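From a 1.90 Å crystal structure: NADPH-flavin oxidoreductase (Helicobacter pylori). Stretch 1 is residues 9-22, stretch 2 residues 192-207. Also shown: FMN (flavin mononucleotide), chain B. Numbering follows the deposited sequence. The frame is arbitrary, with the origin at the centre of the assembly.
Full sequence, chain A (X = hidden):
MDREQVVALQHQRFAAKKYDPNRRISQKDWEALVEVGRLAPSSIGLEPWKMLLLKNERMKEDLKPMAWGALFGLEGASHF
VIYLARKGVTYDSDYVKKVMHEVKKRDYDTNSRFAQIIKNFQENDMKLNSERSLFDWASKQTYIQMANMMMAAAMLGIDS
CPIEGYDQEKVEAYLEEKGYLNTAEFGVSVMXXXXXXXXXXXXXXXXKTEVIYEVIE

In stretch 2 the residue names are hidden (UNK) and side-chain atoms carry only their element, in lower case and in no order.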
# COMPACT_ATOMS: atom_id res chain seq x y z
N LEU A 9 -7.98 -16.97 -1.70
CA LEU A 9 -7.18 -16.34 -0.65
C LEU A 9 -7.63 -14.90 -0.34
O LEU A 9 -7.51 -14.43 0.80
CB LEU A 9 -5.69 -16.33 -1.05
CG LEU A 9 -4.75 -16.04 0.14
CD1 LEU A 9 -4.74 -17.19 1.13
CD2 LEU A 9 -3.31 -15.67 -0.33
N GLN A 10 -8.11 -14.19 -1.37
CA GLN A 10 -8.53 -12.82 -1.21
C GLN A 10 -9.81 -12.73 -0.39
O GLN A 10 -10.11 -11.67 0.16
CB GLN A 10 -8.75 -12.14 -2.57
CG GLN A 10 -7.57 -12.29 -3.56
CD GLN A 10 -6.20 -11.93 -2.98
OE1 GLN A 10 -6.02 -10.89 -2.34
NE2 GLN A 10 -5.21 -12.82 -3.21
N HIS A 11 -10.56 -13.85 -0.32
CA HIS A 11 -11.78 -13.93 0.53
C HIS A 11 -11.44 -14.37 1.95
O HIS A 11 -12.06 -13.89 2.93
CB HIS A 11 -12.79 -14.88 -0.09
CG HIS A 11 -13.40 -14.37 -1.35
ND1 HIS A 11 -14.59 -13.66 -1.36
CD2 HIS A 11 -13.00 -14.47 -2.64
CE1 HIS A 11 -14.90 -13.36 -2.61
NE2 HIS A 11 -13.95 -13.83 -3.40
N GLN A 12 -10.45 -15.27 2.05
CA GLN A 12 -9.87 -15.66 3.34
C GLN A 12 -9.28 -14.48 4.11
O GLN A 12 -9.42 -14.39 5.33
CB GLN A 12 -8.83 -16.77 3.15
CG GLN A 12 -8.19 -17.29 4.43
CD GLN A 12 -7.19 -18.44 4.19
OE1 GLN A 12 -7.36 -19.23 3.26
NE2 GLN A 12 -6.17 -18.55 5.05
N ARG A 13 -8.60 -13.58 3.40
CA ARG A 13 -8.04 -12.37 4.01
C ARG A 13 -9.23 -11.43 4.22
O ARG A 13 -9.83 -10.98 3.26
CB ARG A 13 -7.01 -11.73 3.04
CG ARG A 13 -5.92 -10.80 3.70
CD ARG A 13 -6.47 -9.42 4.17
NE ARG A 13 -7.44 -8.89 3.22
CZ ARG A 13 -8.46 -8.09 3.51
NH1 ARG A 13 -8.63 -7.65 4.75
NH2 ARG A 13 -9.33 -7.76 2.56
N PHE A 14 -9.58 -11.14 5.47
CA PHE A 14 -10.64 -10.18 5.74
C PHE A 14 -10.24 -9.43 6.99
O PHE A 14 -9.27 -9.78 7.66
CB PHE A 14 -11.99 -10.89 5.96
CG PHE A 14 -12.14 -11.54 7.31
CD1 PHE A 14 -12.97 -10.97 8.30
CD2 PHE A 14 -11.46 -12.74 7.60
CE1 PHE A 14 -13.10 -11.61 9.55
CE2 PHE A 14 -11.56 -13.34 8.85
CZ PHE A 14 -12.38 -12.79 9.82
N ALA A 15 -10.97 -8.37 7.30
CA ALA A 15 -10.62 -7.56 8.46
C ALA A 15 -11.18 -8.24 9.72
O ALA A 15 -12.37 -8.06 10.11
CB ALA A 15 -11.14 -6.11 8.30
N ALA A 16 -10.33 -9.06 10.34
CA ALA A 16 -10.75 -9.80 11.52
C ALA A 16 -10.83 -8.88 12.73
O ALA A 16 -9.85 -8.22 13.10
CB ALA A 16 -9.79 -10.98 11.79
N LYS A 17 -12.01 -8.83 13.35
CA LYS A 17 -12.22 -7.97 14.53
C LYS A 17 -12.26 -8.72 15.86
O LYS A 17 -12.15 -8.10 16.93
CB LYS A 17 -13.52 -7.15 14.42
CG LYS A 17 -13.68 -6.16 13.24
CD LYS A 17 -12.38 -5.70 12.56
CE LYS A 17 -12.71 -4.98 11.24
NZ LYS A 17 -13.88 -4.01 11.32
N LYS A 18 -12.48 -10.04 15.80
CA LYS A 18 -12.55 -10.90 16.98
C LYS A 18 -11.51 -12.03 16.90
O LYS A 18 -11.47 -12.80 15.93
CB LYS A 18 -13.95 -11.52 17.12
CG LYS A 18 -15.08 -10.55 17.34
CD LYS A 18 -16.21 -11.33 18.03
CE LYS A 18 -17.41 -10.49 18.44
NZ LYS A 18 -18.42 -10.47 17.35
N TYR A 19 -10.68 -12.10 17.92
CA TYR A 19 -9.50 -12.96 17.91
C TYR A 19 -9.56 -13.97 19.03
O TYR A 19 -10.14 -13.72 20.10
CB TYR A 19 -8.23 -12.12 18.05
CG TYR A 19 -7.93 -11.31 16.80
CD1 TYR A 19 -7.18 -11.87 15.75
CD2 TYR A 19 -8.42 -10.02 16.66
CE1 TYR A 19 -6.92 -11.18 14.61
CE2 TYR A 19 -8.15 -9.30 15.50
CZ TYR A 19 -7.42 -9.90 14.49
OH TYR A 19 -7.16 -9.20 13.34
N ASP A 20 -8.99 -15.14 18.76
CA ASP A 20 -8.94 -16.22 19.71
C ASP A 20 -7.85 -15.89 20.74
O ASP A 20 -6.68 -15.93 20.41
CB ASP A 20 -8.62 -17.52 18.95
CG ASP A 20 -8.70 -18.75 19.84
OD1 ASP A 20 -8.58 -18.59 21.08
OD2 ASP A 20 -8.86 -19.86 19.29
N PRO A 21 -8.23 -15.59 22.00
CA PRO A 21 -7.20 -15.11 22.94
C PRO A 21 -6.31 -16.26 23.41
O PRO A 21 -5.31 -16.01 24.08
CB PRO A 21 -8.03 -14.56 24.12
CG PRO A 21 -9.28 -15.41 24.12
CD PRO A 21 -9.55 -15.72 22.65
N ASN A 22 -6.64 -17.50 23.06
CA ASN A 22 -5.80 -18.61 23.51
C ASN A 22 -4.94 -19.25 22.42
O ASN A 22 -4.40 -20.35 22.62
CB ASN A 22 -6.65 -19.68 24.18
CG ASN A 22 -7.51 -19.12 25.30
OD1 ASN A 22 -8.73 -19.29 25.31
ND2 ASN A 22 -6.87 -18.43 26.24
N UNK A 192 -1.40 -2.40 12.14
CA UNK A 192 -2.13 -3.62 11.83
C UNK A 192 -1.99 -4.55 13.00
O UNK A 192 -0.97 -4.55 13.70
c UNK A 192 -1.62 -4.30 10.55
N UNK A 193 -3.01 -5.38 13.21
CA UNK A 193 -2.88 -6.45 14.19
C UNK A 193 -2.97 -7.78 13.49
O UNK A 193 -3.53 -7.88 12.39
c UNK A 193 -3.94 -6.33 15.28
s UNK A 193 -5.62 -6.51 14.76
N UNK A 194 -2.40 -8.80 14.13
CA UNK A 194 -2.32 -10.13 13.54
C UNK A 194 -2.68 -11.13 14.63
O UNK A 194 -2.36 -10.89 15.81
c UNK A 194 -0.41 -9.49 11.96
c UNK A 194 -0.87 -10.41 13.07
c UNK A 194 -0.54 -9.89 10.62
c UNK A 194 0.49 -7.31 11.19
c UNK A 194 0.06 -8.20 12.25
c UNK A 194 -0.16 -9.02 9.56
c UNK A 194 0.35 -7.72 9.87
N UNK A 195 -3.34 -12.21 14.24
CA UNK A 195 -3.65 -13.31 15.17
C UNK A 195 -4.58 -14.30 14.53
O UNK A 195 -4.67 -14.37 13.30
N UNK A 196 -5.30 -15.05 15.35
CA UNK A 196 -6.29 -16.00 14.80
C UNK A 196 -7.71 -15.60 15.11
O UNK A 196 -8.05 -15.34 16.27
c UNK A 196 -3.38 -19.02 13.16
c UNK A 196 -4.70 -17.93 14.85
c UNK A 196 -3.55 -17.83 15.66
c UNK A 196 -4.59 -18.53 13.60
o UNK A 196 -1.07 -19.43 13.51
c UNK A 196 -6.01 -17.40 15.33
c UNK A 196 -2.25 -18.91 13.96
c UNK A 196 -2.32 -18.32 15.22
N UNK A 197 -8.56 -15.58 14.09
CA UNK A 197 -9.93 -15.11 14.22
C UNK A 197 -10.73 -16.03 15.16
O UNK A 197 -10.47 -17.24 15.25
n UNK A 197 -12.28 -19.72 9.47
c UNK A 197 -11.36 -16.40 10.78
n UNK A 197 -11.41 -17.69 10.09
c UNK A 197 -10.78 -16.49 12.20
c UNK A 197 -10.64 -15.08 12.83
n UNK A 197 -13.45 -18.40 10.94
c UNK A 197 -12.39 -18.59 10.17
N UNK A 198 -11.69 -15.43 15.85
CA UNK A 198 -12.65 -16.19 16.62
C UNK A 198 -14.07 -15.88 16.16
O UNK A 198 -15.01 -15.82 16.96
c UNK A 198 -12.46 -15.90 18.10
n UNK A 198 -13.01 -16.83 20.24
o UNK A 198 -13.23 -18.12 18.42
c UNK A 198 -12.94 -17.04 18.94
N UNK A 199 -14.22 -15.66 14.85
CA UNK A 199 -15.50 -15.33 14.23
C UNK A 199 -15.49 -15.89 12.83
O UNK A 199 -14.42 -16.29 12.34
c UNK A 199 -15.72 -13.82 14.17
n UNK A 199 -13.90 -10.86 12.99
o UNK A 199 -16.03 -11.08 13.63
c UNK A 199 -14.92 -11.58 13.33
c UNK A 199 -14.65 -13.07 13.41
N UNK A 200 -16.65 -15.90 12.17
CA UNK A 200 -16.69 -16.34 10.77
C UNK A 200 -16.01 -15.31 9.88
O UNK A 200 -15.92 -14.12 10.24
c UNK A 200 -18.24 -19.13 10.67
c UNK A 200 -18.83 -17.77 11.02
o UNK A 200 -17.98 -19.91 11.61
c UNK A 200 -18.13 -16.60 10.31
o UNK A 200 -18.04 -19.45 9.48
N UNK A 201 -15.51 -15.76 8.73
CA UNK A 201 -14.98 -14.84 7.72
C UNK A 201 -16.09 -13.93 7.20
O UNK A 201 -17.12 -14.41 6.73
c UNK A 201 -13.83 -14.75 5.38
c UNK A 201 -14.27 -15.66 6.58
c UNK A 201 -12.61 -17.56 6.30
c UNK A 201 -13.12 -16.46 7.18
N UNK A 202 -15.90 -12.62 7.29
CA UNK A 202 -16.92 -11.64 6.86
C UNK A 202 -16.99 -11.68 5.33
O UNK A 202 -15.96 -11.45 4.69
c UNK A 202 -16.49 -10.22 7.31
o UNK A 202 -16.25 -10.24 8.73
c UNK A 202 -17.57 -9.13 6.99
N UNK A 203 -18.19 -11.94 4.76
CA UNK A 203 -18.26 -11.97 3.28
C UNK A 203 -17.88 -10.60 2.67
O UNK A 203 -18.17 -9.55 3.26
c UNK A 203 -19.73 -12.31 2.98
c UNK A 203 -20.38 -12.68 4.27
c UNK A 203 -19.50 -12.19 5.41
N UNK A 204 -17.25 -10.61 1.51
CA UNK A 204 -16.82 -9.38 0.86
C UNK A 204 -18.02 -8.61 0.32
O UNK A 204 -18.95 -9.21 -0.23
c UNK A 204 -14.55 -10.18 0.14
n UNK A 204 -12.24 -9.88 2.35
c UNK A 204 -15.88 -9.71 -0.30
c UNK A 204 -13.62 -8.98 0.40
c UNK A 204 -12.21 -9.43 0.89
N UNK A 205 -17.99 -7.29 0.49
CA UNK A 205 -18.87 -6.41 -0.26
C UNK A 205 -17.99 -5.41 -0.97
O UNK A 205 -17.21 -4.69 -0.33
o UNK A 205 -19.24 -5.05 1.75
c UNK A 205 -19.90 -5.64 0.61
c UNK A 205 -21.02 -6.61 1.09
N UNK A 206 -18.10 -5.37 -2.29
CA UNK A 206 -17.27 -4.48 -3.12
C UNK A 206 -18.09 -3.95 -4.28
O UNK A 206 -19.08 -4.58 -4.67
n UNK A 206 -12.22 -5.81 0.72
c UNK A 206 -16.05 -5.25 -3.70
c UNK A 206 -14.30 -4.47 -1.99
n UNK A 206 -14.48 -5.46 0.67
n UNK A 206 -13.17 -4.91 -1.15
c UNK A 206 -14.95 -5.67 -2.69
c UNK A 206 -13.30 -5.40 0.08
N UNK A 207 -17.66 -2.84 -4.88
CA UNK A 207 -18.20 -2.46 -6.19
C UNK A 207 -18.02 -3.60 -7.19
O UNK A 207 -17.05 -4.35 -7.10
c UNK A 207 -20.33 0.51 -6.58
c UNK A 207 -21.34 1.43 -6.34
c UNK A 207 -16.91 0.86 -5.42
c UNK A 207 -21.11 2.60 -5.61
c UNK A 207 -17.80 0.07 -6.10
c UNK A 207 -19.87 2.87 -5.08
c UNK A 207 -18.85 1.96 -5.32
n UNK A 207 -17.52 1.99 -4.94
c UNK A 207 -17.50 -1.24 -6.77
c UNK A 207 -19.05 0.76 -6.06
N1 FMN B . -11.14 -1.60 10.75
C2 FMN B . -11.35 -1.22 12.07
O2 FMN B . -12.22 -1.78 12.72
N3 FMN B . -10.64 -0.19 12.63
C4 FMN B . -9.71 0.48 11.89
O4 FMN B . -8.97 1.30 12.44
C4A FMN B . -9.52 0.12 10.54
N5 FMN B . -8.60 0.79 9.77
C5A FMN B . -8.32 0.38 8.47
C6 FMN B . -7.33 1.10 7.76
C7 FMN B . -7.06 0.69 6.44
C7M FMN B . -5.79 1.18 5.82
C8 FMN B . -7.77 -0.35 5.83
C8M FMN B . -7.25 -0.95 4.51
C9 FMN B . -8.74 -1.04 6.55
C9A FMN B . -9.03 -0.66 7.88
N10 FMN B . -10.02 -1.32 8.62
C10 FMN B . -10.23 -0.94 9.97
C1' FMN B . -10.84 -2.44 8.05
C2' FMN B . -11.76 -1.99 6.91
O2' FMN B . -12.99 -1.60 7.47
C3' FMN B . -11.94 -3.19 5.97
O3' FMN B . -10.69 -3.54 5.40
C4' FMN B . -12.88 -2.97 4.80
O4' FMN B . -14.19 -2.78 5.32
C5' FMN B . -12.90 -4.11 3.77
O5' FMN B . -13.31 -5.30 4.47
P FMN B . -12.36 -6.59 4.47
O1P FMN B . -11.01 -6.11 4.95
O2P FMN B . -12.98 -7.58 5.45
O3P FMN B . -12.27 -7.18 3.09
O HOH W 1 -13.94 -12.08 2.88
O HOH W 2 -15.95 -13.31 0.96
O HOH W 3 -14.94 -7.92 9.48
O HOH W 4 -12.67 -14.36 21.02
O HOH W 5 -4.95 -14.78 18.17

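Position 192 carries one side-chain carbon and lies out of reach of stretch 1: Ala192. At 193 a carbon bears a sulfur, 3.4 Å from Tyr19 OH; this is Cys193, whose SG sits obliquely, 4.7 Å from the Tyr19 ring centroid. Position 194 has one carbon and a six-carbon ring, its CB directed away: Phe194. Position 195 has no side-chain atoms, hence Gly195; an ideal CB there would lie 3.1 Å from Tyr19 CD1, a tight fit. At 196 a six-carbon ring bears an oxygen, giving Tyr196; its backbone O accepts from Asp20 N at 2.7 Å, N-H...O angle 172°.

Position 197 shows three carbons, a nitrogen, then a carbon carrying two more nitrogens: Arg197. Its CD approaches Phe14 CE2 at the ring edge (3.6 Å), and its CA faces Tyr19 CA at 4.3 Å in a single backbone bridge. Position 198, two carbons ending in one oxygen and one nitrogen, is Asn198; its N donates to Lys18 O at 2.6 Å and 166°. Position 199 extends that pattern by one carbon, so it is Gln199, packed toward Lys17 and Lys18 and the edge of the Phe14 ring. Three carbons, the last with two oxygens, make 200 Glu200, pointing away.

Position 201 has four carbons forked at the first, one arm two carbons long: Ile201. Its CA lies over the Phe14 face, 3.9 Å from the centroid and 12° off the normal, a CH-pi contact, while CG2 reaches His11 O at 3.1 Å. Position 202, one carbon bearing an oxygen and a carbon, is Thr202; OG1 is 3.4 Å from Phe14 CD1. At 203 three carbons close onto the backbone N: Pro203. Position 204 has four carbons in a row ending in nitrogen, Lys204, and NZ donates to Arg13 O at 2.8 Å. Position 205, again a carbon bearing oxygen and carbon, is Thr205, out of reach. Position 206 repeats the guanidinium pattern: Arg206. Position 207, with fused five- and six-membered rings holding one nitrogen, is Trp207, also remote.

The contact buries 932 Å² in total. Two backbone hydrogen bonds fix the Tyr19–Arg197 bridge, and Phe14 fills the middle. At the other end, the cationic groups of Arg13, Lys204 and Arg206 crowd together, Arg13 NH2 lying 3.6 Å from Lys204 NZ. The FMN phosphate offsets this charge: its O3P accepts from Arg13 NH2 (3.0 Å), Lys204 NZ (2.8 Å) and Arg206 NH2 (2.7 Å), so the cofactor joins both stretches.

Stretch 2 192-207: ACFGYRNQEITPKTRW
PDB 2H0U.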